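Local coordinates for protein B-agarase (Saccharophagus degradans, PDB 4BQ2) that hydrolyses beta-linkages in agarose as a family 50 exo-beta-agarase, probably working from the chain ends of this marine polysaccharide, at residues W62-F67 with I187-N192. Sequence-based numbering, arbitrary orientation.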
loop_
_atom_site.group_PDB
_atom_site.type_symbol
_atom_site.label_atom_id
_atom_site.label_comp_id
_atom_site.label_asym_id
_atom_site.label_seq_id
_atom_site.Cartn_x
_atom_site.Cartn_y
_atom_site.Cartn_z
ATOM N N TRP A 62 -2.241 15.092 -29.795
ATOM C CA TRP A 62 -2.099 16.552 -29.663
ATOM C C TRP A 62 -0.637 16.936 -29.543
ATOM O O TRP A 62 0.100 16.308 -28.799
ATOM C CB TRP A 62 -2.762 17.071 -28.381
ATOM C CG TRP A 62 -4.265 17.136 -28.303
ATOM C CD1 TRP A 62 -5.090 17.998 -28.964
ATOM C CD2 TRP A 62 -5.108 16.370 -27.434
ATOM N NE1 TRP A 62 -6.393 17.786 -28.596
ATOM C CE2 TRP A 62 -6.432 16.798 -27.651
ATOM C CE3 TRP A 62 -4.871 15.343 -26.510
ATOM C CZ2 TRP A 62 -7.519 16.240 -26.980
ATOM C CZ3 TRP A 62 -5.960 14.780 -25.845
ATOM C CH2 TRP A 62 -7.263 15.237 -26.085
ATOM N N ASP A 63 -0.222 17.993 -30.237
ATOM C CA ASP A 63 1.127 18.533 -30.067
ATOM C C ASP A 63 1.125 19.729 -29.121
ATOM O O ASP A 63 0.802 20.863 -29.521
ATOM C CB ASP A 63 1.760 18.908 -31.415
ATOM C CG ASP A 63 3.212 19.391 -31.282
ATOM O OD1 ASP A 63 3.710 19.600 -30.154
ATOM O OD2 ASP A 63 3.864 19.584 -32.323
ATOM N N TRP A 64 1.473 19.464 -27.858
ATOM C CA TRP A 64 1.605 20.518 -26.848
ATOM C C TRP A 64 3.065 20.749 -26.452
ATOM O O TRP A 64 3.348 21.198 -25.330
ATOM C CB TRP A 64 0.784 20.161 -25.584
ATOM C CG TRP A 64 -0.715 19.985 -25.791
ATOM C CD1 TRP A 64 -1.502 20.592 -26.742
ATOM C CD2 TRP A 64 -1.596 19.158 -25.015
ATOM N NE1 TRP A 64 -2.817 20.193 -26.599
ATOM C CE2 TRP A 64 -2.902 19.317 -25.547
ATOM C CE3 TRP A 64 -1.416 18.324 -23.897
ATOM C CZ2 TRP A 64 -4.012 18.652 -25.020
ATOM C CZ3 TRP A 64 -2.528 17.658 -23.375
ATOM C CH2 TRP A 64 -3.805 17.823 -23.942
ATOM N N SER A 65 3.997 20.446 -27.351
ATOM C CA SER A 65 5.418 20.580 -27.037
ATOM C C SER A 65 5.868 22.011 -26.706
ATOM O O SER A 65 6.915 22.198 -26.091
ATOM C CB SER A 65 6.299 19.979 -28.146
ATOM O OG SER A 65 6.219 20.767 -29.317
ATOM N N GLU A 66 5.085 23.018 -27.076
ATOM C CA GLU A 66 5.483 24.394 -26.760
ATOM C C GLU A 66 5.204 24.718 -25.289
ATOM O O GLU A 66 5.744 25.687 -24.749
ATOM C CB GLU A 66 4.792 25.412 -27.670
ATOM C CG GLU A 66 3.362 25.766 -27.283
ATOM C CD GLU A 66 2.312 24.976 -28.042
ATOM O OE1 GLU A 66 2.551 23.775 -28.373
ATOM O OE2 GLU A 66 1.232 25.563 -28.299
ATOM N N PHE A 67 4.368 23.901 -24.644
ATOM C CA PHE A 67 4.042 24.101 -23.227
ATOM C C PHE A 67 5.137 23.576 -22.321
ATOM O O PHE A 67 5.016 22.484 -21.745
ATOM C CB PHE A 67 2.705 23.463 -22.875
ATOM C CG PHE A 67 1.531 24.183 -23.452
ATOM C CD1 PHE A 67 1.133 25.404 -22.936
ATOM C CD2 PHE A 67 0.823 23.645 -24.519
ATOM C CE1 PHE A 67 0.048 26.077 -23.466
ATOM C CE2 PHE A 67 -0.264 24.317 -25.061
ATOM C CZ PHE A 67 -0.658 25.528 -24.526
ATOM N N ILE A 187 -12.092 21.844 -19.597
ATOM C CA ILE A 187 -10.866 21.125 -19.763
ATOM C C ILE A 187 -9.925 22.011 -20.561
ATOM O O ILE A 187 -10.230 22.396 -21.696
ATOM C CB ILE A 187 -11.085 19.780 -20.461
ATOM C CG1 ILE A 187 -12.235 19.025 -19.765
ATOM C CG2 ILE A 187 -9.775 19.042 -20.456
ATOM C CD1 ILE A 187 -12.472 17.587 -20.197
ATOM N N ARG A 188 -8.800 22.371 -19.955
ATOM C CA ARG A 188 -7.920 23.366 -20.569
ATOM C C ARG A 188 -6.469 23.162 -20.160
ATOM O O ARG A 188 -6.201 22.438 -19.184
ATOM C CB ARG A 188 -8.397 24.773 -20.155
ATOM C CG ARG A 188 -8.164 25.075 -18.671
ATOM C CD ARG A 188 -9.213 25.975 -18.074
ATOM N NE ARG A 188 -8.894 26.331 -16.683
ATOM C CZ ARG A 188 -9.512 25.830 -15.611
ATOM N NH1 ARG A 188 -10.477 24.898 -15.735
ATOM N NH2 ARG A 188 -9.140 26.252 -14.409
ATOM N N ILE A 189 -5.546 23.807 -20.883
ATOM C CA ILE A 189 -4.142 23.919 -20.491
ATOM C C ILE A 189 -3.809 25.358 -20.101
ATOM O O ILE A 189 -4.166 26.296 -20.808
ATOM C CB ILE A 189 -3.165 23.484 -21.598
ATOM C CG1 ILE A 189 -3.340 22.005 -21.905
ATOM C CG2 ILE A 189 -1.717 23.696 -21.158
ATOM C CD1 ILE A 189 -2.809 21.651 -23.267
ATOM N N GLN A 190 -3.146 25.513 -18.948
ATOM C CA GLN A 190 -2.701 26.821 -18.447
ATOM C C GLN A 190 -1.195 26.732 -18.191
ATOM O O GLN A 190 -0.743 25.753 -17.600
ATOM C CB GLN A 190 -3.440 27.187 -17.141
ATOM C CG GLN A 190 -4.896 27.599 -17.358
ATOM C CD GLN A 190 -5.639 27.946 -16.098
ATOM O OE1 GLN A 190 -6.870 27.940 -16.087
ATOM N NE2 GLN A 190 -4.908 28.247 -15.019
ATOM N N PRO A 191 -0.411 27.753 -18.620
ATOM C CA PRO A 191 0.997 27.752 -18.230
ATOM C C PRO A 191 1.063 27.841 -16.710
ATOM O O PRO A 191 0.126 28.363 -16.084
ATOM C CB PRO A 191 1.568 29.025 -18.886
ATOM C CG PRO A 191 0.390 29.886 -19.187
ATOM C CD PRO A 191 -0.798 28.977 -19.354
ATOM N N ASN A 192 2.119 27.294 -16.125
ATOM C CA ASN A 192 2.251 27.326 -14.691
ATOM C C ASN A 192 2.608 28.724 -14.197
ATOM O O ASN A 192 3.405 29.403 -14.828
ATOM C CB ASN A 192 3.338 26.379 -14.242
ATOM C CG ASN A 192 2.994 24.926 -14.529
ATOM O OD1 ASN A 192 1.814 24.546 -14.560
ATOM N ND2 ASN A 192 4.020 24.113 -14.741
#
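I189 lays the methyl at the end of its longer branch over the indole of W64, CD1 standing 3.4 Å from the centroid of the five-membered ring and 17° off its normal, a CH-pi contact. The same methyl lies 3.3 Å from both bridge carbons, CD2 and CE2 of W64, so it sits above the fused part of the indole and touches both rings. The other branch serves F67: I189 CG2 is 3.8 Å from the centre of the phenyl ring and almost straight above it, a second CH-pi contact. With chi1 of I189 at -64°, CG1 lies beside the backbone N and CG2 beside the carbonyl carbon, which turns one branch to each aromatic ring. Over the opposite face of the W64 indole lies CB of W62, offset toward the rim. I189 lies near the C-terminal end of strand 180-191 in the beta-rich, carbohydrate-binding-module-like domain, and its two partners come from the loop joining strands 51-56 and 70-79. That loop bends in a type I beta turn from W64 to F67, closed by F67 N to W64 O at 3.0 Å, which brings both rings to the same isoleucine. Just ahead of it D63 forms an Asx turn, its OD1 accepting from the backbone N of S65 and, through the syn lone pair, from S65 OG. H3 of strand 3-6 meets the ring of F67 edge-to-face and also touches I189, while L5 and I169 pack against W64.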